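Long-range contacts in GTPase subunit of restriction endonuclease (Thermococcus gammatolerans, PDB 6P0F), which is the GTPase subunit of an McrB-type restriction endonuclease, whose N-terminal YTH-like domain probably recognises and binds the DNA substrate: residues A[5-10]-A[70-75]; A[45-50]-A[127-132]; A[82-87]-A[150-155]; A[91-96]-A[131-136]. All coordinates share one frame; numbering follows the deposited sequence.

Contact 1. Residues A[5-10]-A[70-75]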
loop_
_atom_site.group_PDB
_atom_site.type_symbol
_atom_site.label_atom_id
_atom_site.label_comp_id
_atom_site.label_asym_id
_atom_site.label_seq_id
_atom_site.Cartn_x
_atom_site.Cartn_y
_atom_site.Cartn_z
ATOM N N LEU A 5 -11.389 -0.126 -1.643
ATOM C CA LEU A 5 -10.298 -1.016 -2.001
ATOM C C LEU A 5 -9.462 -0.324 -3.066
ATOM O O LEU A 5 -9.995 0.120 -4.093
ATOM C CB LEU A 5 -10.808 -2.363 -2.507
ATOM C CG LEU A 5 -9.794 -3.343 -3.105
ATOM C CD1 LEU A 5 -8.757 -3.686 -2.004
ATOM C CD2 LEU A 5 -10.486 -4.586 -3.658
ATOM N N PHE A 6 -8.157 -0.201 -2.811
ATOM C CA PHE A 6 -7.215 0.405 -3.733
ATOM C C PHE A 6 -6.168 -0.615 -4.154
ATOM O O PHE A 6 -5.886 -1.566 -3.420
ATOM C CB PHE A 6 -6.522 1.607 -3.097
ATOM C CG PHE A 6 -7.462 2.677 -2.685
ATOM C CD1 PHE A 6 -7.923 3.599 -3.607
ATOM C CD2 PHE A 6 -7.918 2.750 -1.379
ATOM C CE1 PHE A 6 -8.815 4.590 -3.239
ATOM C CE2 PHE A 6 -8.800 3.762 -1.004
ATOM C CZ PHE A 6 -9.268 4.666 -1.961
ATOM N N ILE A 7 -5.619 -0.420 -5.360
ATOM C CA ILE A 7 -4.479 -1.191 -5.858
ATOM C C ILE A 7 -3.304 -0.242 -6.030
ATOM O O ILE A 7 -3.422 0.807 -6.679
ATOM C CB ILE A 7 -4.781 -1.890 -7.193
ATOM C CG1 ILE A 7 -5.857 -2.941 -7.015
ATOM C CG2 ILE A 7 -3.500 -2.507 -7.774
ATOM C CD1 ILE A 7 -6.490 -3.336 -8.342
ATOM N N ILE A 8 -2.166 -0.594 -5.442
ATOM C CA ILE A 8 -0.944 0.185 -5.612
ATOM C C ILE A 8 0.102 -0.720 -6.223
ATOM O O ILE A 8 0.435 -1.773 -5.683
ATOM C CB ILE A 8 -0.479 0.793 -4.291
ATOM C CG1 ILE A 8 -1.508 1.819 -3.824
ATOM C CG2 ILE A 8 0.904 1.449 -4.456
ATOM C CD1 ILE A 8 -1.204 2.349 -2.403
ATOM N N GLY A 9 0.644 -0.297 -7.388
ATOM C CA GLY A 9 1.564 -1.103 -8.135
ATOM C C GLY A 9 2.992 -0.699 -7.773
ATOM O O GLY A 9 3.362 0.456 -7.936
ATOM N N ILE A 10 3.748 -1.662 -7.283
ATOM C CA ILE A 10 5.132 -1.449 -6.846
ATOM C C ILE A 10 6.034 -2.080 -7.891
ATOM O O ILE A 10 6.069 -3.307 -8.026
ATOM C CB ILE A 10 5.388 -2.078 -5.466
ATOM C CG1 ILE A 10 4.398 -1.580 -4.406
ATOM C CG2 ILE A 10 6.879 -1.869 -5.043
ATOM C CD1 ILE A 10 4.492 -0.115 -4.121
HETATM N N MSE A 70 -8.796 -0.837 2.350
HETATM C CA MSE A 70 -7.947 -1.981 2.070
HETATM C C MSE A 70 -7.074 -1.650 0.861
HETATM O O MSE A 70 -7.508 -0.977 -0.075
HETATM C CB MSE A 70 -8.805 -3.208 1.818
HETATM C CG MSE A 70 -9.373 -3.691 3.096
HETATM SE SE MSE A 70 -10.774 -4.937 2.711
HETATM C CE MSE A 70 -9.965 -5.908 1.282
ATOM N N VAL A 71 -5.839 -2.159 0.883
ATOM C CA VAL A 71 -4.872 -1.916 -0.187
ATOM C C VAL A 71 -4.326 -3.255 -0.663
ATOM O O VAL A 71 -3.814 -4.050 0.138
ATOM C CB VAL A 71 -3.725 -1.005 0.274
ATOM C CG1 VAL A 71 -2.720 -0.880 -0.869
ATOM C CG2 VAL A 71 -4.224 0.372 0.706
ATOM N N LEU A 72 -4.428 -3.503 -1.968
ATOM C CA LEU A 72 -3.717 -4.593 -2.627
ATOM C C LEU A 72 -2.451 -3.984 -3.217
ATOM O O LEU A 72 -2.531 -3.124 -4.096
ATOM C CB LEU A 72 -4.550 -5.225 -3.740
ATOM C CG LEU A 72 -5.708 -6.087 -3.230
ATOM C CD1 LEU A 72 -6.709 -6.230 -4.373
ATOM C CD2 LEU A 72 -5.262 -7.426 -2.704
ATOM N N PHE A 73 -1.298 -4.364 -2.690
ATOM C CA PHE A 73 -0.018 -3.988 -3.286
ATOM C C PHE A 73 0.315 -5.051 -4.322
ATOM O O PHE A 73 0.546 -6.217 -3.982
ATOM C CB PHE A 73 1.080 -3.908 -2.229
ATOM C CG PHE A 73 0.969 -2.756 -1.302
ATOM C CD1 PHE A 73 1.368 -1.486 -1.659
ATOM C CD2 PHE A 73 0.489 -2.966 -0.018
ATOM C CE1 PHE A 73 1.285 -0.439 -0.755
ATOM C CE2 PHE A 73 0.409 -1.911 0.897
ATOM C CZ PHE A 73 0.807 -0.663 0.528
ATOM N N TYR A 74 0.325 -4.665 -5.597
ATOM C CA TYR A 74 0.803 -5.515 -6.670
ATOM C C TYR A 74 2.303 -5.291 -6.817
ATOM O O TYR A 74 2.732 -4.148 -6.872
ATOM C CB TYR A 74 0.107 -5.126 -7.975
ATOM C CG TYR A 74 -1.312 -5.576 -8.198
ATOM C CD1 TYR A 74 -2.096 -6.080 -7.170
ATOM C CD2 TYR A 74 -1.865 -5.488 -9.463
ATOM C CE1 TYR A 74 -3.402 -6.488 -7.403
ATOM C CE2 TYR A 74 -3.170 -5.900 -9.713
ATOM C CZ TYR A 74 -3.931 -6.379 -8.679
ATOM O OH TYR A 74 -5.224 -6.797 -8.929
ATOM N N VAL A 75 3.088 -6.365 -6.881
ATOM C CA VAL A 75 4.545 -6.254 -6.956
ATOM C C VAL A 75 5.020 -7.011 -8.190
ATOM O O VAL A 75 4.789 -8.219 -8.312
ATOM C CB VAL A 75 5.213 -6.792 -5.684
ATOM C CG1 VAL A 75 6.737 -6.643 -5.783
ATOM C CG2 VAL A 75 4.658 -6.079 -4.444
#
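Phe6 bonds by its backbone to both Met70 and Leu72 across a parallel strand pair. Phe6 N donates to Met70 O at 2.9 Å, and Phe6 O takes the N-H of Leu72 N at 2.8 Å. Ile8 repeats the pattern with Leu72 O and Tyr74 N. Ile10 N then gives a nearly straight bond to Tyr74 O (2.7 Å, 173° at the hydrogen). The even-numbered residues of 5-10 thus spend their donors on 70-75. The backbones of Leu5, Ile7 and Gly9 bond the other way, to Val158, Gly156 and Ile154. The outward groups of Val71, Phe73 and Val75 bond in turn to strand 91-102.

Side chains pack on both faces of the sheet. On the Leu5 side, Ile7 CG2 sits squarely over the centre of the Tyr74 ring, 3.6 Å from its centroid. Ile7 CD1 reaches on to Tyr74 OH, which is hydrogen-bonded to Asn142 OD1. Leu5 CD1 meets Leu72 CD1 nearby. On the Phe6 side, Ile8 CB lies 3.9 Å from Phe73 CD1, with the two side chains side by side. All twelve residues are buried. This is the interior of the mixed, helix-flanked beta sheet of a YTH-type domain.

Contact 2. Residues A[45-50]-A[127-132]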
loop_
_atom_site.group_PDB
_atom_site.type_symbol
_atom_site.label_atom_id
_atom_site.label_comp_id
_atom_site.label_asym_id
_atom_site.label_seq_id
_atom_site.Cartn_x
_atom_site.Cartn_y
_atom_site.Cartn_z
ATOM N N CYS A 45 -1.387 2.127 16.302
ATOM C CA CYS A 45 -1.129 1.445 15.043
ATOM C C CYS A 45 0.197 0.705 14.888
ATOM O O CYS A 45 0.393 0.069 13.847
ATOM C CB CYS A 45 -1.244 2.448 13.886
ATOM S SG CYS A 45 -2.953 3.039 13.652
ATOM N N CYS A 46 1.122 0.785 15.825
ATOM C CA CYS A 46 2.339 -0.019 15.749
ATOM C C CYS A 46 2.211 -1.130 16.781
ATOM O O CYS A 46 2.306 -0.873 17.980
ATOM C CB CYS A 46 3.590 0.824 15.994
ATOM S SG CYS A 46 3.796 2.061 14.738
ATOM N N SER A 47 1.952 -2.358 16.312
ATOM C CA SER A 47 1.799 -3.507 17.197
ATOM C C SER A 47 3.144 -3.978 17.741
ATOM O O SER A 47 3.212 -4.467 18.873
ATOM C CB SER A 47 1.074 -4.631 16.444
ATOM O OG SER A 47 0.907 -5.776 17.252
ATOM N N ASP A 48 4.228 -3.810 16.988
ATOM C CA ASP A 48 5.569 -3.983 17.537
ATOM C C ASP A 48 6.498 -3.072 16.748
ATOM O O ASP A 48 6.984 -2.058 17.256
ATOM C CB ASP A 48 6.025 -5.451 17.520
ATOM C CG ASP A 48 5.628 -6.218 16.254
ATOM O OD1 ASP A 48 5.969 -5.788 15.136
ATOM O OD2 ASP A 48 5.018 -7.324 16.377
ATOM N N VAL A 49 6.739 -3.420 15.500
ATOM C CA VAL A 49 7.374 -2.502 14.558
ATOM C C VAL A 49 6.254 -1.781 13.822
ATOM O O VAL A 49 5.075 -2.144 13.952
ATOM C CB VAL A 49 8.330 -3.245 13.617
ATOM C CG1 VAL A 49 9.360 -4.012 14.461
ATOM C CG2 VAL A 49 7.590 -4.164 12.736
ATOM N N CYS A 50 6.600 -0.755 13.062
ATOM C CA CYS A 50 5.631 0.035 12.322
ATOM C C CYS A 50 5.729 -0.255 10.830
ATOM O O CYS A 50 6.823 -0.390 10.281
ATOM C CB CYS A 50 5.842 1.537 12.527
ATOM S SG CYS A 50 5.818 2.067 14.255
ATOM N N PHE A 127 -0.229 0.597 8.613
ATOM C CA PHE A 127 -0.824 -0.732 8.719
ATOM C C PHE A 127 -0.418 -1.372 10.043
ATOM O O PHE A 127 0.778 -1.485 10.333
ATOM C CB PHE A 127 -0.360 -1.635 7.569
ATOM C CG PHE A 127 -0.691 -1.114 6.218
ATOM C CD1 PHE A 127 0.177 -0.254 5.560
ATOM C CD2 PHE A 127 -1.867 -1.474 5.593
ATOM C CE1 PHE A 127 -0.123 0.236 4.319
ATOM C CE2 PHE A 127 -2.180 -0.976 4.344
ATOM C CZ PHE A 127 -1.299 -0.128 3.700
ATOM N N LYS A 128 -1.393 -1.836 10.829
ATOM C CA LYS A 128 -1.037 -2.377 12.144
ATOM C C LYS A 128 -0.305 -3.709 12.014
ATOM O O LYS A 128 0.699 -3.942 12.697
ATOM C CB LYS A 128 -2.267 -2.548 13.026
ATOM C CG LYS A 128 -1.904 -3.049 14.419
ATOM C CD LYS A 128 -2.593 -2.254 15.486
ATOM C CE LYS A 128 -4.075 -2.342 15.337
ATOM N NZ LYS A 128 -4.768 -2.080 16.653
ATOM N N LYS A 129 -0.815 -4.608 11.169
ATOM C CA LYS A 129 -0.134 -5.866 10.867
ATOM C C LYS A 129 0.543 -5.714 9.512
ATOM O O LYS A 129 0.007 -5.037 8.630
ATOM C CB LYS A 129 -1.105 -7.050 10.853
ATOM C CG LYS A 129 -1.923 -7.215 12.153
ATOM C CD LYS A 129 -1.081 -7.749 13.320
ATOM C CE LYS A 129 -1.922 -7.888 14.590
ATOM N NZ LYS A 129 -1.121 -8.359 15.751
ATOM N N LYS A 130 1.752 -6.294 9.373
ATOM C CA LYS A 130 2.419 -6.409 8.084
ATOM C C LYS A 130 1.374 -6.822 7.054
ATOM O O LYS A 130 0.651 -7.802 7.280
ATOM C CB LYS A 130 3.563 -7.435 8.128
ATOM C CG LYS A 130 4.373 -7.514 6.874
ATOM C CD LYS A 130 5.405 -8.660 6.929
ATOM C CE LYS A 130 6.068 -8.853 5.583
ATOM N NZ LYS A 130 7.164 -9.875 5.635
ATOM N N PRO A 131 1.241 -6.099 5.947
ATOM C CA PRO A 131 0.369 -6.577 4.865
ATOM C C PRO A 131 0.678 -8.027 4.528
ATOM O O PRO A 131 1.836 -8.433 4.435
ATOM C CB PRO A 131 0.686 -5.617 3.708
ATOM C CG PRO A 131 1.005 -4.342 4.383
ATOM C CD PRO A 131 1.796 -4.762 5.634
ATOM N N GLU A 132 -0.385 -8.805 4.324
ATOM C CA GLU A 132 -0.283 -10.242 4.167
ATOM C C GLU A 132 0.051 -10.604 2.732
ATOM O O GLU A 132 -0.646 -10.169 1.812
ATOM C CB GLU A 132 -1.620 -10.870 4.535
ATOM C CG GLU A 132 -1.581 -12.336 4.679
ATOM C CD GLU A 132 -1.320 -12.704 6.107
ATOM O OE1 GLU A 132 -2.253 -12.581 6.927
ATOM O OE2 GLU A 132 -0.173 -13.081 6.404
HETATM O O HOH W 1 2.270 0.322 11.773
HETATM O O HOH W 2 2.682 -3.009 13.838
#
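A water held by three backbone groups joins Ser47 to Lys128. It accepts from Ser47 N at 2.7 Å and donates to Val49 O and Lys128 O. This water lies 2.5 Å from Val49 O and 2.5 Å from Lys128 O, short enough to leave the exact geometry doubtful. It links the turn that holds Ser47 and Val49 to the loop at Lys128. A second water lies 2.8 Å from Cys45 O and bridges it to Phe127 O. Cys45 O also receives the CA-H of Lys128, 3.3 Å from Lys128 CA and close to straight (162° at the hydrogen). The backbones of the two segments are thus linked by water and this CA-H contact.

The side chains add mostly aliphatic contacts. Lys128 has CG anti to its backbone N (chi1 -177°), and CG lies 3.9 Å from Ser47 CB. Its chain bends at the next two torsions. Lys128 CD passes 4.0 Å from Cys45 CA, and NZ makes a weak hydrogen bond to Asn44 O. Lys129 NZ stops 3.6 Å from Ser47 OG, near it without a bond.

Two disulfides brace the 45-50 side. Cys46 SG and Cys50 SG close a tight loop of their own, and Cys45 is bridged to Cys98 on strand 91-102. Cys46 is where the chain leaves helix 39-45. The arrangement is a disulfide-closed turn leading from that helix into strand 49-55. It meets, through water, the loop that follows the antiparallel partner strand 123-127.

Contact 3. Residues A[82-87]-A[150-155]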
loop_
_atom_site.group_PDB
_atom_site.type_symbol
_atom_site.label_atom_id
_atom_site.label_comp_id
_atom_site.label_asym_id
_atom_site.label_seq_id
_atom_site.Cartn_x
_atom_site.Cartn_y
_atom_site.Cartn_z
ATOM N N ASN A 82 0.484 0.801 -16.999
ATOM C CA ASN A 82 -0.571 -0.044 -16.440
ATOM C C ASN A 82 -0.402 -1.521 -16.740
ATOM O O ASN A 82 -1.375 -2.294 -16.628
ATOM C CB ASN A 82 -1.945 0.422 -16.902
ATOM C CG ASN A 82 -2.336 1.749 -16.309
ATOM O OD1 ASN A 82 -2.126 2.016 -15.125
ATOM N ND2 ASN A 82 -2.876 2.623 -17.157
ATOM N N LYS A 83 0.807 -1.965 -17.027
ATOM C CA LYS A 83 1.029 -3.360 -17.368
ATOM C C LYS A 83 2.265 -3.908 -16.674
ATOM O O LYS A 83 3.303 -3.239 -16.585
ATOM C CB LYS A 83 1.170 -3.539 -18.893
ATOM C CG LYS A 83 -0.104 -3.197 -19.682
ATOM C CD LYS A 83 -0.156 -4.013 -21.002
ATOM C CE LYS A 83 -1.596 -4.058 -21.540
ATOM N NZ LYS A 83 -2.484 -3.056 -20.980
ATOM N N VAL A 84 2.145 -5.142 -16.211
ATOM C CA VAL A 84 3.228 -5.865 -15.575
ATOM C C VAL A 84 3.686 -6.957 -16.528
ATOM O O VAL A 84 2.929 -7.425 -17.386
ATOM C CB VAL A 84 2.784 -6.455 -14.210
ATOM C CG1 VAL A 84 1.731 -7.552 -14.439
ATOM C CG2 VAL A 84 3.945 -6.999 -13.396
ATOM N N ASP A 85 4.941 -7.376 -16.361
ATOM C CA ASP A 85 5.491 -8.479 -17.141
ATOM C C ASP A 85 5.114 -9.794 -16.477
ATOM O O ASP A 85 5.690 -10.168 -15.449
ATOM C CB ASP A 85 7.008 -8.354 -17.244
ATOM C CG ASP A 85 7.619 -9.382 -18.194
ATOM O OD1 ASP A 85 6.938 -10.347 -18.574
ATOM O OD2 ASP A 85 8.796 -9.195 -18.572
ATOM N N LEU A 86 4.179 -10.520 -17.079
ATOM C CA LEU A 86 3.732 -11.757 -16.451
ATOM C C LEU A 86 4.697 -12.907 -16.672
ATOM O O LEU A 86 4.448 -14.000 -16.160
ATOM C CB LEU A 86 2.348 -12.164 -16.949
ATOM C CG LEU A 86 1.210 -11.241 -16.535
ATOM C CD1 LEU A 86 -0.096 -11.618 -17.196
ATOM C CD2 LEU A 86 1.050 -11.245 -15.012
ATOM N N ASN A 87 5.784 -12.708 -17.410
ATOM C CA ASN A 87 6.816 -13.735 -17.473
ATOM C C ASN A 87 7.897 -13.541 -16.416
ATOM O O ASN A 87 8.822 -14.355 -16.341
ATOM C CB ASN A 87 7.444 -13.793 -18.872
ATOM C CG ASN A 87 6.437 -14.157 -19.944
ATOM O OD1 ASN A 87 5.822 -15.229 -19.911
ATOM N ND2 ASN A 87 6.246 -13.253 -20.893
ATOM N N ASP A 150 -2.714 -8.738 -16.812
ATOM C CA ASP A 150 -1.486 -7.980 -16.601
ATOM C C ASP A 150 -1.735 -6.557 -16.106
ATOM O O ASP A 150 -0.792 -5.747 -16.079
ATOM C CB ASP A 150 -0.656 -7.957 -17.898
ATOM C CG ASP A 150 -1.395 -7.358 -19.075
ATOM O OD1 ASP A 150 -2.594 -7.020 -18.971
ATOM O OD2 ASP A 150 -0.770 -7.248 -20.158
ATOM N N TYR A 151 -2.967 -6.237 -15.705
ATOM C CA TYR A 151 -3.282 -4.920 -15.171
ATOM C C TYR A 151 -2.413 -4.594 -13.956
ATOM O O TYR A 151 -2.323 -5.370 -13.000
ATOM C CB TYR A 151 -4.756 -4.871 -14.797
ATOM C CG TYR A 151 -5.237 -3.567 -14.208
ATOM C CD1 TYR A 151 -5.063 -2.372 -14.868
ATOM C CD2 TYR A 151 -5.890 -3.552 -12.986
ATOM C CE1 TYR A 151 -5.509 -1.186 -14.318
ATOM C CE2 TYR A 151 -6.366 -2.395 -12.444
ATOM C CZ TYR A 151 -6.161 -1.210 -13.082
ATOM O OH TYR A 151 -6.636 -0.053 -12.499
ATOM N N PHE A 152 -1.793 -3.415 -13.991
ATOM C CA PHE A 152 -0.740 -3.052 -13.031
ATOM C C PHE A 152 -0.737 -1.538 -12.908
ATOM O O PHE A 152 0.177 -0.848 -13.387
ATOM C CB PHE A 152 0.612 -3.611 -13.502
ATOM C CG PHE A 152 1.732 -3.552 -12.485
ATOM C CD1 PHE A 152 1.556 -3.954 -11.200
ATOM C CD2 PHE A 152 2.999 -3.140 -12.856
ATOM C CE1 PHE A 152 2.602 -3.915 -10.291
ATOM C CE2 PHE A 152 4.038 -3.098 -11.953
ATOM C CZ PHE A 152 3.838 -3.475 -10.653
ATOM N N PRO A 153 -1.754 -0.974 -12.251
ATOM C CA PRO A 153 -1.834 0.482 -12.137
ATOM C C PRO A 153 -0.818 1.011 -11.146
ATOM O O PRO A 153 -0.458 0.348 -10.169
ATOM C CB PRO A 153 -3.264 0.732 -11.651
ATOM C CG PRO A 153 -3.573 -0.480 -10.817
ATOM C CD PRO A 153 -2.848 -1.646 -11.508
ATOM N N ILE A 154 -0.362 2.243 -11.389
ATOM C CA ILE A 154 0.415 2.909 -10.341
ATOM C C ILE A 154 -0.433 3.097 -9.093
ATOM O O ILE A 154 0.014 2.818 -7.970
ATOM C CB ILE A 154 0.993 4.234 -10.860
ATOM C CG1 ILE A 154 2.159 3.929 -11.805
ATOM C CG2 ILE A 154 1.489 5.071 -9.710
ATOM C CD1 ILE A 154 2.673 5.138 -12.518
ATOM N N ALA A 155 -1.681 3.543 -9.265
ATOM C CA ALA A 155 -2.645 3.665 -8.184
ATOM C C ALA A 155 -4.034 3.533 -8.780
ATOM O O ALA A 155 -4.407 4.330 -9.648
ATOM C CB ALA A 155 -2.505 4.998 -7.458
HETATM O O HOH W 3 2.073 -7.557 -20.011
#
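Val84 N donates to Asp150 O at 3.0 Å, in the carbonyl plane. This bond belongs to a single beta bridge, Lys83 with Tyr151, which joins the small beta hairpin 78-80/83-84 to the loop before strand 155-158. The second backbone bond is less straight: Phe152 N meets Asn82 O at 2.9 Å from well above the carbonyl plane. Phe152 O is bonded in turn by Arg78 NH1.

The apolar part is Val84 against Phe152, crossing at about a right angle. Phe152 CG is anti to its backbone N (chi1 -168°) and lies 3.5 Å from Val84 CB. Val84 CG2 stands over the centre of the ring, while Lys83 O is at the ring edge. An alanine in place of Phe152 would probably leave Val84 CB and CG2 without the ring they cover and open a gap between the hairpin and the loop. Leu86 CD1 adds a contact to Asp150 CB at 3.8 Å.

The charged part is loose. Lys83 NZ lies 4.4 Å from Asp150 OD1, too far for a salt bridge, and the aliphatic Lys83 CD is the nearer group to OD2. The carboxylate does have a water-mediated link across the contact: one water donates to Val84 O at 2.8 Å and to Asp150 OD2 at 2.9 Å.

Contact 4. Residues A[91-96]-A[131-136]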
loop_
_atom_site.group_PDB
_atom_site.type_symbol
_atom_site.label_atom_id
_atom_site.label_comp_id
_atom_site.label_asym_id
_atom_site.label_seq_id
_atom_site.Cartn_x
_atom_site.Cartn_y
_atom_site.Cartn_z
ATOM N N ALA A 91 3.921 -10.656 -7.132
ATOM C CA ALA A 91 3.354 -10.960 -5.821
ATOM C C ALA A 91 2.268 -9.943 -5.511
ATOM O O ALA A 91 2.213 -8.867 -6.098
ATOM C CB ALA A 91 4.411 -10.958 -4.734
ATOM N N VAL A 92 1.370 -10.312 -4.595
ATOM C CA VAL A 92 0.316 -9.411 -4.155
ATOM C C VAL A 92 0.280 -9.450 -2.636
ATOM O O VAL A 92 0.319 -10.533 -2.041
ATOM C CB VAL A 92 -1.063 -9.802 -4.729
ATOM C CG1 VAL A 92 -2.102 -8.810 -4.271
ATOM C CG2 VAL A 92 -0.991 -9.858 -6.262
ATOM N N TYR A 93 0.183 -8.281 -2.023
ATOM C CA TYR A 93 0.038 -8.154 -0.584
ATOM C C TYR A 93 -1.273 -7.446 -0.271
ATOM O O TYR A 93 -1.669 -6.532 -0.995
ATOM C CB TYR A 93 1.219 -7.366 0.030
ATOM C CG TYR A 93 2.569 -8.042 -0.146
ATOM C CD1 TYR A 93 3.211 -8.019 -1.374
ATOM C CD2 TYR A 93 3.202 -8.681 0.926
ATOM C CE1 TYR A 93 4.457 -8.651 -1.546
ATOM C CE2 TYR A 93 4.417 -9.319 0.764
ATOM C CZ TYR A 93 5.048 -9.278 -0.460
ATOM O OH TYR A 93 6.273 -9.901 -0.593
ATOM N N LEU A 94 -1.935 -7.837 0.822
ATOM C CA LEU A 94 -3.195 -7.225 1.241
ATOM C C LEU A 94 -3.017 -6.597 2.616
ATOM O O LEU A 94 -2.664 -7.289 3.569
ATOM C CB LEU A 94 -4.313 -8.272 1.280
ATOM C CG LEU A 94 -5.651 -7.751 1.805
ATOM C CD1 LEU A 94 -6.255 -6.706 0.887
ATOM C CD2 LEU A 94 -6.635 -8.906 1.961
ATOM N N GLY A 95 -3.267 -5.302 2.711
ATOM C CA GLY A 95 -3.269 -4.617 3.981
ATOM C C GLY A 95 -4.566 -3.891 4.254
ATOM O O GLY A 95 -5.334 -3.620 3.323
ATOM N N ILE A 96 -4.833 -3.596 5.526
ATOM C CA ILE A 96 -5.942 -2.727 5.917
ATOM C C ILE A 96 -5.365 -1.560 6.703
ATOM O O ILE A 96 -4.485 -1.746 7.555
ATOM C CB ILE A 96 -7.024 -3.508 6.703
ATOM C CG1 ILE A 96 -8.209 -2.578 6.957
ATOM C CG2 ILE A 96 -6.478 -4.124 7.940
ATOM C CD1 ILE A 96 -9.507 -3.330 7.306
ATOM N N PRO A 131 1.241 -6.099 5.947
ATOM C CA PRO A 131 0.369 -6.577 4.865
ATOM C C PRO A 131 0.678 -8.027 4.528
ATOM O O PRO A 131 1.836 -8.433 4.435
ATOM C CB PRO A 131 0.686 -5.617 3.708
ATOM C CG PRO A 131 1.005 -4.342 4.383
ATOM C CD PRO A 131 1.796 -4.762 5.634
ATOM N N GLU A 132 -0.385 -8.805 4.324
ATOM C CA GLU A 132 -0.283 -10.242 4.167
ATOM C C GLU A 132 0.051 -10.604 2.732
ATOM O O GLU A 132 -0.646 -10.169 1.812
ATOM C CB GLU A 132 -1.620 -10.870 4.535
ATOM C CG GLU A 132 -1.581 -12.336 4.679
ATOM C CD GLU A 132 -1.320 -12.704 6.107
ATOM O OE1 GLU A 132 -2.253 -12.581 6.927
ATOM O OE2 GLU A 132 -0.173 -13.081 6.404
ATOM N N LYS A 133 1.107 -11.402 2.537
ATOM C CA LYS A 133 1.428 -11.877 1.196
ATOM C C LYS A 133 0.399 -12.912 0.767
ATOM O O LYS A 133 0.238 -13.960 1.414
ATOM C CB LYS A 133 2.830 -12.472 1.153
ATOM C CG LYS A 133 3.366 -12.742 -0.246
ATOM C CD LYS A 133 4.852 -13.154 -0.195
ATOM C CE LYS A 133 5.473 -13.191 -1.576
ATOM N NZ LYS A 133 6.933 -13.539 -1.537
ATOM N N LEU A 134 -0.319 -12.619 -0.298
ATOM C CA LEU A 134 -1.312 -13.562 -0.767
ATOM C C LEU A 134 -0.657 -14.713 -1.533
ATOM O O LEU A 134 0.442 -14.619 -2.087
ATOM C CB LEU A 134 -2.346 -12.878 -1.671
ATOM C CG LEU A 134 -3.066 -11.667 -1.104
ATOM C CD1 LEU A 134 -4.113 -11.129 -2.027
ATOM C CD2 LEU A 134 -3.663 -12.058 0.254
ATOM N N HIS A 135 -1.387 -15.814 -1.567
ATOM C CA HIS A 135 -0.994 -17.000 -2.287
ATOM C C HIS A 135 -1.005 -16.801 -3.796
ATOM O O HIS A 135 -0.277 -17.496 -4.502
ATOM C CB HIS A 135 -1.961 -18.096 -1.866
ATOM C CG HIS A 135 -1.675 -19.397 -2.485
ATOM N ND1 HIS A 135 -2.263 -19.795 -3.671
ATOM C CD2 HIS A 135 -0.886 -20.410 -2.078
ATOM C CE1 HIS A 135 -1.837 -21.006 -3.952
ATOM N NE2 HIS A 135 -0.991 -21.404 -3.018
ATOM N N HIS A 136 -1.742 -15.822 -4.287
ATOM C CA HIS A 136 -2.026 -15.703 -5.705
ATOM C C HIS A 136 -1.138 -14.698 -6.413
ATOM O O HIS A 136 -0.648 -13.739 -5.811
ATOM C CB HIS A 136 -3.469 -15.277 -5.875
ATOM C CG HIS A 136 -4.434 -16.121 -5.121
ATOM N ND1 HIS A 136 -4.912 -17.309 -5.622
ATOM C CD2 HIS A 136 -4.995 -15.969 -3.897
ATOM C CE1 HIS A 136 -5.740 -17.849 -4.746
ATOM N NE2 HIS A 136 -5.820 -17.049 -3.699
HETATM O O HOH W 4 1.426 -13.191 -4.047
#
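Tyr93 and Lys133 face each other across an antiparallel pair, with the start of the lysine chain over the ring and its end beside the hydroxyl. The two side chains cross at an oblique angle. Lys133 CG is anti to its backbone N (chi1 -168°) and sits over the face, 4.1 Å from the centroid of the Tyr93 ring and 27° off the normal. The chain then runs on extended, and Lys133 CE comes 3.5 Å from Tyr93 OH. Pro131 O lies at the ring edge, in plane, 3.8 Å from Tyr93 CD2. An alanine in place of Tyr93 would probably leave the Lys133 methylenes without their support and free to turn.

Leu134 packs on the face that carries Leu94. Its two branches span Val92 and Leu94 there: CD1 touches Val92 CG1 at 3.8 Å, and CD2 touches Leu94 CB at 4.0 Å. The backbone fixes this register. Leu94 and Glu132 exchange two N-H to O bonds, and Leu134 N donates to Val92 O at 2.8 Å. One water accepts from Val92 N and donates to Leu134 O and His136 O.

Strand 132-133 thus lies along strand 91-102, whose other edge pairs with strand 70-76. Helix 15-26 meets Tyr93 through Leu25. On the Leu94 side, Ile141 of helix 138-145 meets Val92 and Leu134, and helix 160-174 meets Leu94.

How the contacts relate
Contact 1 is the wholly buried core, and contacts 2, 3 and 4 are partly exposed. Contacts 1 and 4 are neighbours in one sheet, since strand 70-76 also pairs with strand 91-102. Both rely on direct backbone bonds, but contact 4 adds a lysine on a tyrosine ring and a bridging water. Contact 2 shares Pro131 and Glu132 with contact 4, yet its segments are joined through water and beside disulfides. Its Phe127 still reaches the core, where the ring packs on Phe73 of contact 1. Contact 3 lies on the opposite side of the chain centre from contact 2, about 26 Å between centres. It mixes a short bridge, a ring and a loose charge pair, and Ile154 O probably bonds to Gly9 N.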